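Local coordinates for protein catalase-3 (Neurospora crassa, PDB 4AJ9) that breaks down hydrogen peroxide to oxygen and water at a heme iron, and probably protects cells from peroxide toxicity, at residues Q325-P330 / D354-R359; V476-L481 / L499-P504. One frame throughout, in Å; residues are numbered along the deposited sequence.

Contact 1: Q325-P330 / D354-R359; sequences QISFQP and DTQLNR. With HEM (protoporphyrin IX containing Fe), chain Y.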
loop_
_atom_site.group_PDB
_atom_site.type_symbol
_atom_site.label_atom_id
_atom_site.label_comp_id
_atom_site.label_asym_id
_atom_site.label_seq_id
_atom_site.Cartn_x
_atom_site.Cartn_y
_atom_site.Cartn_z
ATOM N N GLN C 325 -8.227 -14.399 -1.646
ATOM C CA GLN C 325 -7.768 -13.730 -0.438
ATOM C C GLN C 325 -7.214 -14.655 0.650
ATOM O O GLN C 325 -6.467 -14.204 1.498
ATOM C CB GLN C 325 -8.861 -12.835 0.159
ATOM C CG GLN C 325 -9.117 -11.556 -0.633
ATOM C CD GLN C 325 -9.903 -10.503 0.152
ATOM O OE1 GLN C 325 -9.516 -9.333 0.199
ATOM N NE2 GLN C 325 -11.017 -10.908 0.744
ATOM N N ILE C 326 -7.574 -15.933 0.652
ATOM C CA ILE C 326 -7.077 -16.803 1.716
ATOM C C ILE C 326 -5.538 -16.816 1.755
ATOM O O ILE C 326 -4.882 -16.880 0.717
ATOM C CB ILE C 326 -7.646 -18.238 1.653
ATOM C CG1 ILE C 326 -7.435 -18.940 3.005
ATOM C CG2 ILE C 326 -7.053 -19.006 0.459
ATOM C CD1 ILE C 326 -8.140 -20.323 3.139
ATOM N N SER C 327 -4.986 -16.740 2.964
ATOM C CA SER C 327 -3.547 -16.573 3.170
ATOM C C SER C 327 -3.011 -17.736 3.992
ATOM O O SER C 327 -3.123 -17.720 5.228
ATOM C CB SER C 327 -3.290 -15.277 3.954
ATOM O OG SER C 327 -3.719 -14.132 3.237
ATOM N N PHE C 328 -2.435 -18.738 3.331
ATOM C CA PHE C 328 -1.898 -19.905 4.039
ATOM C C PHE C 328 -0.531 -19.587 4.628
ATOM O O PHE C 328 0.180 -18.720 4.119
ATOM C CB PHE C 328 -1.771 -21.108 3.100
ATOM C CG PHE C 328 -3.091 -21.715 2.689
ATOM C CD1 PHE C 328 -3.714 -22.672 3.490
ATOM C CD2 PHE C 328 -3.685 -21.365 1.486
ATOM C CE1 PHE C 328 -4.917 -23.236 3.103
ATOM C CE2 PHE C 328 -4.894 -21.931 1.103
ATOM C CZ PHE C 328 -5.500 -22.866 1.915
ATOM N N GLN C 329 -0.173 -20.293 5.699
ATOM C CA GLN C 329 1.143 -20.164 6.327
ATOM C C GLN C 329 1.532 -21.465 7.031
ATOM O O GLN C 329 0.763 -21.984 7.845
ATOM C CB GLN C 329 1.144 -19.079 7.399
ATOM C CG GLN C 329 0.926 -17.640 6.949
ATOM C CD GLN C 329 1.134 -16.691 8.121
ATOM O OE1 GLN C 329 2.118 -16.806 8.841
ATOM N NE2 GLN C 329 0.193 -15.778 8.336
ATOM N N PRO C 330 2.737 -21.983 6.745
ATOM C CA PRO C 330 3.203 -23.134 7.521
ATOM C C PRO C 330 3.457 -22.717 8.966
ATOM O O PRO C 330 3.584 -23.583 9.835
ATOM C CB PRO C 330 4.509 -23.536 6.827
ATOM C CG PRO C 330 4.501 -22.843 5.533
ATOM C CD PRO C 330 3.681 -21.611 5.684
ATOM N N ASP C 354 5.532 -12.758 5.955
ATOM C CA ASP C 354 5.977 -11.501 5.346
ATOM C C ASP C 354 5.237 -11.208 4.039
ATOM O O ASP C 354 4.829 -10.080 3.793
ATOM C CB ASP C 354 7.483 -11.557 5.087
ATOM C CG ASP C 354 7.962 -10.440 4.186
ATOM O OD1 ASP C 354 7.675 -9.268 4.491
ATOM O OD2 ASP C 354 8.591 -10.741 3.150
ATOM N N THR C 355 5.063 -12.229 3.206
ATOM C CA THR C 355 4.457 -12.024 1.888
ATOM C C THR C 355 2.997 -11.547 1.951
ATOM O O THR C 355 2.505 -10.903 1.010
ATOM C CB THR C 355 4.559 -13.279 1.005
ATOM O OG1 THR C 355 4.392 -12.918 -0.375
ATOM C CG2 THR C 355 3.499 -14.297 1.407
ATOM N N GLN C 356 2.315 -11.842 3.057
ATOM C CA GLN C 356 0.934 -11.389 3.225
ATOM C C GLN C 356 0.856 -9.865 3.252
ATOM O O GLN C 356 -0.134 -9.275 2.837
ATOM C CB GLN C 356 0.320 -11.949 4.509
ATOM C CG GLN C 356 0.324 -13.476 4.593
ATOM C CD GLN C 356 -0.163 -14.127 3.318
ATOM O OE1 GLN C 356 -1.010 -13.569 2.606
ATOM N NE2 GLN C 356 0.377 -15.310 3.008
ATOM N N LEU C 357 1.904 -9.238 3.773
ATOM C CA LEU C 357 1.987 -7.789 3.790
ATOM C C LEU C 357 1.973 -7.235 2.375
ATOM O O LEU C 357 1.421 -6.162 2.129
ATOM C CB LEU C 357 3.258 -7.329 4.510
ATOM C CG LEU C 357 3.385 -7.672 5.985
ATOM C CD1 LEU C 357 4.814 -7.414 6.476
ATOM C CD2 LEU C 357 2.353 -6.904 6.813
ATOM N N ASN C 358 2.576 -7.961 1.434
ATOM C CA ASN C 358 2.545 -7.520 0.043
ATOM C C ASN C 358 1.178 -7.745 -0.591
ATOM O O ASN C 358 0.589 -6.834 -1.174
ATOM C CB ASN C 358 3.603 -8.236 -0.805
ATOM C CG ASN C 358 3.751 -7.618 -2.185
ATOM O OD1 ASN C 358 4.139 -6.463 -2.305
ATOM N ND2 ASN C 358 3.437 -8.389 -3.238
ATOM N N ARG C 359 0.673 -8.964 -0.467
ATOM C CA ARG C 359 -0.586 -9.307 -1.106
ATOM C C ARG C 359 -1.750 -8.507 -0.528
ATOM O O ARG C 359 -2.620 -8.045 -1.268
ATOM C CB ARG C 359 -0.846 -10.803 -0.980
ATOM C CG ARG C 359 -1.814 -11.337 -2.007
ATOM C CD ARG C 359 -1.344 -12.692 -2.515
ATOM N NE ARG C 359 -1.494 -13.746 -1.514
ATOM C CZ ARG C 359 -2.662 -14.248 -1.119
ATOM N NH1 ARG C 359 -3.797 -13.779 -1.622
ATOM N NH2 ARG C 359 -2.692 -15.214 -0.205
HETATM C CHA HEM Y . 2.818 -20.387 -1.728
HETATM C CHB HEM Y . 3.820 -25.100 -1.039
HETATM C CHC HEM Y . 8.490 -23.971 -0.419
HETATM C CHD HEM Y . 7.331 -19.272 -0.230
HETATM C C1A HEM Y . 2.675 -21.761 -1.644
HETATM C C2A HEM Y . 1.449 -22.523 -1.856
HETATM C C3A HEM Y . 1.738 -23.825 -1.679
HETATM C C4A HEM Y . 3.141 -23.930 -1.330
HETATM C CMA HEM Y . 0.768 -25.027 -1.795
HETATM C CAA HEM Y . 0.080 -21.920 -2.268
HETATM C CBA HEM Y . -0.855 -21.761 -1.074
HETATM C CGA HEM Y . -2.188 -21.273 -1.577
HETATM O O1A HEM Y . -2.531 -20.090 -1.334
HETATM O O2A HEM Y . -2.911 -22.069 -2.234
HETATM C C1B HEM Y . 5.168 -25.201 -0.752
HETATM C C2B HEM Y . 5.864 -26.409 -0.344
HETATM C C3B HEM Y . 7.163 -26.107 -0.193
HETATM C C4B HEM Y . 7.318 -24.693 -0.473
HETATM C CMB HEM Y . 5.153 -27.771 -0.168
HETATM C CAB HEM Y . 8.330 -27.016 0.262
HETATM C CBB HEM Y . 8.100 -28.090 1.027
HETATM C C1C HEM Y . 8.557 -22.612 -0.232
HETATM C C2C HEM Y . 9.705 -21.871 0.270
HETATM C C3C HEM Y . 9.369 -20.578 0.293
HETATM C C4C HEM Y . 8.001 -20.461 -0.141
HETATM C CMC HEM Y . 11.069 -22.480 0.643
HETATM C CAC HEM Y . 10.197 -19.382 0.778
HETATM C CBC HEM Y . 11.064 -19.551 1.779
HETATM C C1D HEM Y . 6.034 -19.124 -0.624
HETATM C C2D HEM Y . 5.359 -17.855 -0.714
HETATM C C3D HEM Y . 3.954 -18.202 -1.184
HETATM C C4D HEM Y . 3.917 -19.642 -1.320
HETATM C CMD HEM Y . 5.959 -16.469 -0.400
HETATM C CAD HEM Y . 2.801 -17.218 -1.438
HETATM C CBD HEM Y . 1.944 -17.207 -0.177
HETATM C CGD HEM Y . 0.862 -16.169 -0.315
HETATM O O1D HEM Y . -0.159 -16.282 0.405
HETATM O O2D HEM Y . 1.011 -15.253 -1.163
HETATM N NA HEM Y . 3.676 -22.654 -1.322
HETATM N NB HEM Y . 6.085 -24.183 -0.813
HETATM N NC HEM Y . 7.537 -21.716 -0.467
HETATM N ND HEM Y . 5.165 -20.148 -0.977
HETATM FE FE HEM Y . 5.574 -22.203 -0.801
#
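R359, in the one of its two deposited conformers described here, uses NH2 twice: toward O of I326 at 2.9 Å, with the N-H pointing nearly straight at it, and toward heme propionate oxygen O1D at 2.8 Å. O of I326 lies only 7° out of the guanidinium plane, whereas NH2 stands above the plane of that carbonyl. NE of R359 reaches the second oxygen, O2D, at 2.9 Å, which ties down both ends of the carboxylate. O1D has a further donor in NE2 of Q356, also at 2.8 Å. The other end of this amide, OE1, accepts from OG of S327 at 2.8 Å, with the hydroxyl 64° above the amide plane. A bend at chi2 (-47°) of Q356 brings CD within 3.4 Å of S327 CB. An alanine in place of Q356 would probably leave O1D with one donor fewer and deprive the S327 hydroxyl of this acceptor. Farther out, F328 turns the edge of its ring to the other propionate, CD2 being 3.3 Å from O1A, and CG2 of T355 packs on heme CBD. Helix 343-360 also carries Y352, the axial iron ligand by similarity, and the whole is the propionate end of a catalase heme pocket on the proximal helix.

Contact 2: V476-L481 / L499-P504; sequences VKKNVL and LGLEAP
L481 and L501 carry the closest packing, their side chains crossing obliquely: CD1 of L481 lies 3.3 Å from CD1 of L501 and 3.5 Å from its CB, both tighter than ordinary van der Waals separation. In each leucine chi1 sets CG beside its own backbone N, anti to the carbonyl carbon; chi2, 180° in L481 and 170° in L501, then places CD1 anti to CA at the far end of the chain, where the methyls touch. The same L501 methyl reaches across to CB of K477 at 4.1 Å and lies 4.3 Å from CG of K478. L499 offers both of its methyls, CD1 to CG of L481 at 4.3 Å and CD2 to CD of K477 at 4.2 Å. Between L499 and L501 the chain leaves helix 489-499 through a Schellman motif, G500 having positive phi, and then runs on alongside helix 474-487 in roughly the same sense, K477 lying nearest L499 and L481 nearest P504 by CA. K477 is extended to CD, then bends at chi3 (-69°), which sets CE; its NZ donates to a water at 2.8 Å. That water in turn donates to O of L499, through a leg so short that its length is doubtful. L481 also packs on V495 and A496 of helix 489-499.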
loop_
_atom_site.group_PDB
_atom_site.type_symbol
_atom_site.label_atom_id
_atom_site.label_comp_id
_atom_site.label_asym_id
_atom_site.label_seq_id
_atom_site.Cartn_x
_atom_site.Cartn_y
_atom_site.Cartn_z
ATOM N N VAL C 476 24.553 -26.117 -21.565
ATOM C CA VAL C 476 23.512 -26.418 -20.593
ATOM C C VAL C 476 22.914 -27.801 -20.855
ATOM O O VAL C 476 22.756 -28.598 -19.928
ATOM C CB VAL C 476 22.420 -25.314 -20.531
ATOM C CG1 VAL C 476 21.231 -25.786 -19.710
ATOM C CG2 VAL C 476 23.008 -24.018 -19.948
ATOM N N LYS C 477 22.598 -28.107 -22.114
ATOM C CA LYS C 477 22.110 -29.446 -22.441
ATOM C C LYS C 477 23.108 -30.532 -22.028
ATOM O O LYS C 477 22.705 -31.583 -21.539
ATOM C CB LYS C 477 21.724 -29.573 -23.922
ATOM C CG LYS C 477 20.337 -28.997 -24.233
ATOM C CD LYS C 477 19.999 -29.055 -25.721
ATOM C CE LYS C 477 20.858 -28.094 -26.537
ATOM N NZ LYS C 477 20.477 -28.122 -27.983
ATOM N N LYS C 478 24.404 -30.280 -22.221
ATOM C CA LYS C 478 25.414 -31.272 -21.856
ATOM C C LYS C 478 25.492 -31.424 -20.346
ATOM O O LYS C 478 25.666 -32.531 -19.831
ATOM C CB LYS C 478 26.787 -30.897 -22.409
ATOM C CG LYS C 478 26.906 -31.030 -23.915
ATOM C CD LYS C 478 28.301 -30.613 -24.362
ATOM C CE LYS C 478 28.486 -30.795 -25.862
ATOM N NZ LYS C 478 29.718 -30.101 -26.337
ATOM N N ASN C 479 25.362 -30.303 -19.640
ATOM C CA ASN C 479 25.337 -30.305 -18.178
ATOM C C ASN C 479 24.157 -31.114 -17.668
ATOM O O ASN C 479 24.274 -31.863 -16.703
ATOM C CB ASN C 479 25.284 -28.869 -17.644
ATOM C CG ASN C 479 26.550 -28.106 -17.929
ATOM O OD1 ASN C 479 27.579 -28.704 -18.213
ATOM N ND2 ASN C 479 26.488 -26.781 -17.849
ATOM N N VAL C 480 23.012 -30.956 -18.325
ATOM C CA VAL C 480 21.831 -31.743 -17.990
ATOM C C VAL C 480 22.081 -33.246 -18.182
ATOM O O VAL C 480 21.776 -34.041 -17.300
ATOM C CB VAL C 480 20.603 -31.276 -18.803
ATOM C CG1 VAL C 480 19.442 -32.236 -18.631
ATOM C CG2 VAL C 480 20.203 -29.868 -18.374
ATOM N N LEU C 481 22.658 -33.632 -19.323
ATOM C CA LEU C 481 22.977 -35.047 -19.570
ATOM C C LEU C 481 23.934 -35.598 -18.520
ATOM O O LEU C 481 23.761 -36.709 -18.035
ATOM C CB LEU C 481 23.586 -35.249 -20.959
ATOM C CG LEU C 481 22.590 -35.240 -22.117
ATOM C CD1 LEU C 481 23.322 -35.439 -23.431
ATOM C CD2 LEU C 481 21.535 -36.322 -21.920
ATOM N N LEU C 499 18.385 -35.083 -28.072
ATOM C CA LEU C 499 19.175 -33.861 -28.116
ATOM C C LEU C 499 20.320 -33.952 -29.126
ATOM O O LEU C 499 21.060 -32.993 -29.322
ATOM C CB LEU C 499 19.737 -33.572 -26.727
ATOM C CG LEU C 499 18.692 -33.582 -25.605
ATOM C CD1 LEU C 499 19.340 -33.307 -24.255
ATOM C CD2 LEU C 499 17.605 -32.561 -25.899
ATOM N N GLY C 500 20.472 -35.117 -29.748
ATOM C CA GLY C 500 21.527 -35.327 -30.727
ATOM C C GLY C 500 22.895 -35.271 -30.089
ATOM O O GLY C 500 23.859 -34.799 -30.698
ATOM N N LEU C 501 22.981 -35.749 -28.850
ATOM C CA LEU C 501 24.249 -35.756 -28.126
ATOM C C LEU C 501 24.728 -37.186 -27.916
ATOM O O LEU C 501 23.942 -38.136 -27.983
ATOM C CB LEU C 501 24.104 -35.029 -26.782
ATOM C CG LEU C 501 23.797 -33.534 -26.905
ATOM C CD1 LEU C 501 23.423 -32.911 -25.560
ATOM C CD2 LEU C 501 24.971 -32.792 -27.523
ATOM N N GLU C 502 26.021 -37.340 -27.666
ATOM C CA GLU C 502 26.599 -38.664 -27.506
ATOM C C GLU C 502 26.142 -39.324 -26.206
ATOM O O GLU C 502 26.149 -38.703 -25.142
ATOM C CB GLU C 502 28.124 -38.583 -27.554
ATOM C CG GLU C 502 28.812 -39.932 -27.668
ATOM C CD GLU C 502 30.317 -39.804 -27.786
ATOM O OE1 GLU C 502 30.823 -38.663 -27.724
ATOM O OE2 GLU C 502 30.991 -40.844 -27.938
ATOM N N ALA C 503 25.734 -40.587 -26.305
ATOM C CA ALA C 503 25.389 -41.366 -25.127
ATOM C C ALA C 503 26.585 -41.381 -24.172
ATOM O O ALA C 503 27.671 -41.824 -24.541
ATOM C CB ALA C 503 24.994 -42.779 -25.526
ATOM N N PRO C 504 26.391 -40.861 -22.951
ATOM C CA PRO C 504 27.458 -40.764 -21.946
ATOM C C PRO C 504 27.904 -42.124 -21.409
ATOM O O PRO C 504 27.181 -43.115 -21.537
ATOM C CB PRO C 504 26.806 -39.948 -20.823
ATOM C CG PRO C 504 25.667 -39.223 -21.483
ATOM C CD PRO C 504 25.162 -40.176 -22.517
HETATM O O HOH W 1 21.575 -30.532 -28.897
#

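Contact 1 closes before contact 2 opens along the chain, and the two do not touch: their centres are 41 Å apart and their nearest atoms about 29 Å. Contact 1 lies nearer the centre of the chain, 18 Å from it against 32 Å for contact 2, centre to centre. It alone belongs to the heme pocket; there the side chain of F328 is about 8 Å from that of H65, a predicted active-site residue, and the side chain of Q329 about 4 Å from that of Y352. Contact 2 is packing remote from the annotated sites. Both reach the second subunit, 354-359 through D354, T355 and N358, and 476-481 through K477 on L569 of that subunit.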